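Local coordinates for protein transketolase (Campylobacter jejuni, PDB 3L84) that belongs to the thiamine diphosphate-dependent transketolase family, with two domains of the thiamine diphosphate-binding fold followed by a C-terminal domain, at residues 39-53 and 70-82. Sequence-based numbering, arbitrary orientation.
Sequences LSVLSYHLKHNPKNP and ALLYSFLHLSGYD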
# COMPACT_ATOMS: atom_id res chain seq x y z
N LEU A 39 -3.23 -31.76 -1.88
CA LEU A 39 -3.30 -31.64 -3.34
C LEU A 39 -3.59 -32.96 -4.03
O LEU A 39 -4.32 -33.00 -5.01
CB LEU A 39 -2.03 -30.96 -3.88
CG LEU A 39 -2.12 -30.58 -5.36
CD1 LEU A 39 -3.28 -29.67 -5.71
CD2 LEU A 39 -0.79 -29.93 -5.78
N SER A 40 -3.05 -34.05 -3.50
CA SER A 40 -3.36 -35.35 -4.06
C SER A 40 -4.84 -35.66 -4.04
O SER A 40 -5.41 -36.10 -5.03
CB SER A 40 -2.57 -36.40 -3.32
OG SER A 40 -1.21 -36.19 -3.59
N VAL A 41 -5.49 -35.40 -2.91
CA VAL A 41 -6.93 -35.59 -2.85
C VAL A 41 -7.70 -34.59 -3.71
O VAL A 41 -8.62 -34.93 -4.43
CB VAL A 41 -7.44 -35.51 -1.41
CG1 VAL A 41 -8.93 -35.72 -1.36
CG2 VAL A 41 -6.74 -36.58 -0.54
N LEU A 42 -7.28 -33.33 -3.66
CA LEU A 42 -7.91 -32.30 -4.46
C LEU A 42 -7.87 -32.63 -5.95
O LEU A 42 -8.80 -32.27 -6.68
CB LEU A 42 -7.25 -30.92 -4.19
CG LEU A 42 -7.89 -29.73 -4.87
CD1 LEU A 42 -9.36 -29.53 -4.53
CD2 LEU A 42 -7.11 -28.47 -4.50
N SER A 43 -6.83 -33.30 -6.42
CA SER A 43 -6.75 -33.68 -7.84
C SER A 43 -7.96 -34.51 -8.32
O SER A 43 -8.28 -34.49 -9.51
CB SER A 43 -5.45 -34.42 -8.16
OG SER A 43 -5.46 -35.75 -7.67
N TYR A 44 -8.62 -35.22 -7.42
CA TYR A 44 -9.80 -36.02 -7.76
C TYR A 44 -11.06 -35.19 -7.84
O TYR A 44 -12.06 -35.65 -8.37
CB TYR A 44 -10.00 -37.14 -6.73
CG TYR A 44 -8.97 -38.23 -6.83
CD1 TYR A 44 -9.25 -39.40 -7.55
CD2 TYR A 44 -7.71 -38.09 -6.26
CE1 TYR A 44 -8.31 -40.38 -7.68
CE2 TYR A 44 -6.76 -39.09 -6.39
CZ TYR A 44 -7.07 -40.24 -7.09
OH TYR A 44 -6.14 -41.24 -7.22
N HIS A 45 -11.03 -33.99 -7.26
CA HIS A 45 -12.19 -33.10 -7.26
C HIS A 45 -12.12 -32.01 -8.33
O HIS A 45 -13.15 -31.55 -8.81
CB HIS A 45 -12.32 -32.43 -5.89
CG HIS A 45 -12.68 -33.39 -4.80
ND1 HIS A 45 -13.98 -33.59 -4.40
CD2 HIS A 45 -11.92 -34.21 -4.06
CE1 HIS A 45 -13.99 -34.50 -3.43
NE2 HIS A 45 -12.75 -34.91 -3.22
N LEU A 46 -10.92 -31.57 -8.67
CA LEU A 46 -10.72 -30.45 -9.56
C LEU A 46 -11.18 -30.80 -10.96
O LEU A 46 -10.81 -31.85 -11.52
CB LEU A 46 -9.23 -30.09 -9.59
CG LEU A 46 -8.83 -28.75 -10.18
CD1 LEU A 46 -9.28 -27.65 -9.21
CD2 LEU A 46 -7.35 -28.67 -10.44
N LYS A 47 -12.01 -29.92 -11.53
CA LYS A 47 -12.51 -30.07 -12.88
C LYS A 47 -11.73 -29.10 -13.76
O LYS A 47 -11.76 -27.87 -13.55
CB LYS A 47 -13.99 -29.75 -12.88
CG LYS A 47 -14.69 -29.96 -14.20
CD LYS A 47 -16.06 -29.29 -14.16
CE LYS A 47 -15.95 -27.78 -14.14
NZ LYS A 47 -17.18 -27.16 -14.57
N HIS A 48 -10.99 -29.63 -14.71
CA HIS A 48 -10.07 -28.85 -15.53
C HIS A 48 -9.64 -29.64 -16.75
O HIS A 48 -9.66 -30.87 -16.73
CB HIS A 48 -8.85 -28.39 -14.70
CG HIS A 48 -7.92 -29.47 -14.21
ND1 HIS A 48 -8.29 -30.55 -13.43
CD2 HIS A 48 -6.59 -29.54 -14.35
CE1 HIS A 48 -7.20 -31.27 -13.15
NE2 HIS A 48 -6.15 -30.65 -13.68
N ASN A 49 -9.27 -28.93 -17.80
CA ASN A 49 -8.74 -29.54 -19.01
C ASN A 49 -7.28 -29.12 -19.22
O ASN A 49 -7.01 -28.02 -19.66
CB ASN A 49 -9.57 -29.16 -20.24
CG ASN A 49 -9.11 -29.92 -21.45
OD1 ASN A 49 -8.10 -30.67 -21.38
ND2 ASN A 49 -9.86 -29.82 -22.54
N PRO A 50 -6.33 -30.00 -18.86
CA PRO A 50 -4.91 -29.68 -19.03
C PRO A 50 -4.55 -29.26 -20.46
O PRO A 50 -3.57 -28.55 -20.65
CB PRO A 50 -4.22 -30.99 -18.61
CG PRO A 50 -5.16 -31.65 -17.70
CD PRO A 50 -6.53 -31.35 -18.30
N LYS A 51 -5.28 -29.73 -21.47
CA LYS A 51 -4.97 -29.39 -22.86
C LYS A 51 -5.71 -28.13 -23.31
O LYS A 51 -5.50 -27.64 -24.43
CB LYS A 51 -5.30 -30.56 -23.79
CG LYS A 51 -4.57 -31.84 -23.43
CD LYS A 51 -3.05 -31.69 -23.43
CE LYS A 51 -2.36 -33.07 -23.34
NZ LYS A 51 -0.90 -32.99 -22.97
N ASN A 52 -6.59 -27.58 -22.46
CA ASN A 52 -7.21 -26.26 -22.71
C ASN A 52 -7.37 -25.50 -21.40
O ASN A 52 -8.44 -25.46 -20.80
CB ASN A 52 -8.55 -26.32 -23.44
CG ASN A 52 -9.11 -24.94 -23.69
OD1 ASN A 52 -8.36 -23.94 -23.56
ND2 ASN A 52 -10.39 -24.83 -23.98
N PRO A 53 -6.30 -24.84 -20.98
CA PRO A 53 -6.32 -24.06 -19.75
C PRO A 53 -7.21 -22.82 -19.81
O PRO A 53 -7.32 -22.13 -18.81
CB PRO A 53 -4.84 -23.65 -19.57
CG PRO A 53 -4.11 -24.67 -20.35
CD PRO A 53 -4.94 -24.96 -21.53
N ALA A 70 6.93 -24.93 -6.50
CA ALA A 70 7.40 -26.23 -6.95
C ALA A 70 6.29 -27.27 -6.93
O ALA A 70 6.21 -28.16 -7.76
CB ALA A 70 8.59 -26.70 -6.08
N LEU A 71 5.41 -27.17 -5.94
CA LEU A 71 4.29 -28.11 -5.85
C LEU A 71 3.30 -27.89 -6.99
O LEU A 71 2.81 -28.85 -7.61
CB LEU A 71 3.56 -27.97 -4.51
CG LEU A 71 2.40 -28.93 -4.27
CD1 LEU A 71 2.88 -30.37 -4.20
CD2 LEU A 71 1.58 -28.57 -2.98
N LEU A 72 2.97 -26.62 -7.28
CA LEU A 72 2.11 -26.31 -8.40
C LEU A 72 2.69 -26.83 -9.70
O LEU A 72 2.00 -27.48 -10.48
CB LEU A 72 1.85 -24.81 -8.50
CG LEU A 72 1.00 -24.33 -9.69
CD1 LEU A 72 -0.36 -24.96 -9.73
CD2 LEU A 72 0.93 -22.81 -9.64
N TYR A 73 3.97 -26.56 -9.95
CA TYR A 73 4.59 -27.01 -11.19
C TYR A 73 4.61 -28.54 -11.29
O TYR A 73 4.37 -29.10 -12.36
CB TYR A 73 6.02 -26.49 -11.26
CG TYR A 73 6.16 -24.99 -11.31
CD1 TYR A 73 5.20 -24.19 -11.85
CD2 TYR A 73 7.29 -24.37 -10.81
CE1 TYR A 73 5.36 -22.81 -11.90
CE2 TYR A 73 7.48 -23.01 -10.87
CZ TYR A 73 6.51 -22.22 -11.38
OH TYR A 73 6.67 -20.84 -11.44
N SER A 74 4.87 -29.21 -10.18
CA SER A 74 4.83 -30.67 -10.17
C SER A 74 3.46 -31.19 -10.60
O SER A 74 3.35 -32.09 -11.45
CB SER A 74 5.17 -31.19 -8.79
OG SER A 74 6.51 -30.91 -8.38
N PHE A 75 2.41 -30.60 -10.01
CA PHE A 75 1.04 -30.97 -10.32
C PHE A 75 0.68 -30.68 -11.78
O PHE A 75 0.05 -31.50 -12.44
CB PHE A 75 0.10 -30.25 -9.36
CG PHE A 75 -1.35 -30.47 -9.68
CD1 PHE A 75 -1.91 -31.72 -9.55
CD2 PHE A 75 -2.13 -29.45 -10.18
CE1 PHE A 75 -3.25 -31.93 -9.89
CE2 PHE A 75 -3.47 -29.67 -10.49
CZ PHE A 75 -4.01 -30.91 -10.33
N LEU A 76 1.08 -29.52 -12.30
CA LEU A 76 0.77 -29.20 -13.72
C LEU A 76 1.46 -30.20 -14.65
O LEU A 76 0.85 -30.70 -15.61
CB LEU A 76 1.18 -27.77 -14.05
CG LEU A 76 0.44 -26.67 -13.31
CD1 LEU A 76 1.00 -25.28 -13.68
CD2 LEU A 76 -1.08 -26.70 -13.58
N HIS A 77 2.72 -30.52 -14.38
CA HIS A 77 3.43 -31.50 -15.20
C HIS A 77 2.74 -32.87 -15.15
O HIS A 77 2.48 -33.51 -16.17
CB HIS A 77 4.88 -31.66 -14.73
CG HIS A 77 5.59 -32.72 -15.49
ND1 HIS A 77 5.98 -33.94 -14.97
CD2 HIS A 77 5.87 -32.77 -16.82
CE1 HIS A 77 6.52 -34.67 -15.94
NE2 HIS A 77 6.45 -33.99 -17.07
N LEU A 78 2.46 -33.33 -13.95
CA LEU A 78 1.86 -34.65 -13.77
C LEU A 78 0.48 -34.76 -14.39
O LEU A 78 0.10 -35.83 -14.86
CB LEU A 78 1.77 -35.00 -12.28
CG LEU A 78 3.12 -35.31 -11.63
CD1 LEU A 78 3.03 -35.17 -10.10
CD2 LEU A 78 3.59 -36.72 -12.01
N SER A 79 -0.28 -33.68 -14.37
CA SER A 79 -1.64 -33.66 -14.89
C SER A 79 -1.73 -33.52 -16.38
O SER A 79 -2.86 -33.63 -16.93
CB SER A 79 -2.45 -32.54 -14.25
OG SER A 79 -2.55 -32.75 -12.87
N GLY A 80 -0.61 -33.25 -17.09
CA GLY A 80 -0.64 -33.18 -18.54
C GLY A 80 -0.66 -31.81 -19.14
O GLY A 80 -0.89 -31.68 -20.35
N TYR A 81 -0.39 -30.77 -18.36
CA TYR A 81 -0.25 -29.43 -18.90
C TYR A 81 1.05 -29.35 -19.69
O TYR A 81 1.91 -30.23 -19.63
CB TYR A 81 -0.26 -28.40 -17.79
CG TYR A 81 -1.61 -28.17 -17.15
CD1 TYR A 81 -2.12 -29.04 -16.23
CD2 TYR A 81 -2.36 -27.05 -17.47
CE1 TYR A 81 -3.36 -28.80 -15.62
CE2 TYR A 81 -3.59 -26.81 -16.88
CZ TYR A 81 -4.10 -27.69 -16.01
OH TYR A 81 -5.32 -27.47 -15.38
N ASP A 82 1.22 -28.24 -20.41
CA ASP A 82 2.39 -28.04 -21.26
C ASP A 82 3.54 -27.53 -20.42
O ASP A 82 3.97 -26.37 -20.50
CB ASP A 82 2.04 -27.05 -22.38
CG ASP A 82 3.13 -26.89 -23.39
OD1 ASP A 82 3.99 -27.79 -23.52
OD2 ASP A 82 3.11 -25.84 -24.04
O HOH W 1 -1.31 -26.86 -20.96
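The Schellman motif that ends helix 69-79 in the thiamine diphosphate binding domain, with Y81 just beyond it, is where the loop leaving helix 30-42 packs. CA of P50 stands over the middle of the Y81 ring, 3.7 Å from its centroid, a CH-pi contact; CD2 of L76 covers the opposite face, so the phenol is clamped between proline and leucine. P53 brings CG to 4.1 Å from CE2 of Y81. At G80, whose positive phi turns the chain out of the helix, the carbonyl O takes a hydrogen bond of 2.9 Å from NZ of K51, lying in the carbonyl plane. The lysine chain leaves pointing away and comes back through a bend at chi2 (-58°). Nearer the helix bodies the contact is apolar. With CG of F75 trans to the backbone N (chi1 175°), the ring meets CB of S43 with its CE1 at 3.7 Å and CD2 of L46 at its edge. CD2 of L39 touches both CG of L71 and CB of F75, while F63 of strand 60-63 touches both leucines. H48 and Y81 meet rim to rim, planes 19° apart, and CD2 of L46 lies over the H48 ring centre. One water bridges P50 O and D82 N. Most contacts are apolar or aromatic, so hydrophobic burial probably contributes most, while S79 O, buried 3.1 Å from CG of P50, has no hydrogen-bonding partner in the model, a polar cost of the close proline packing.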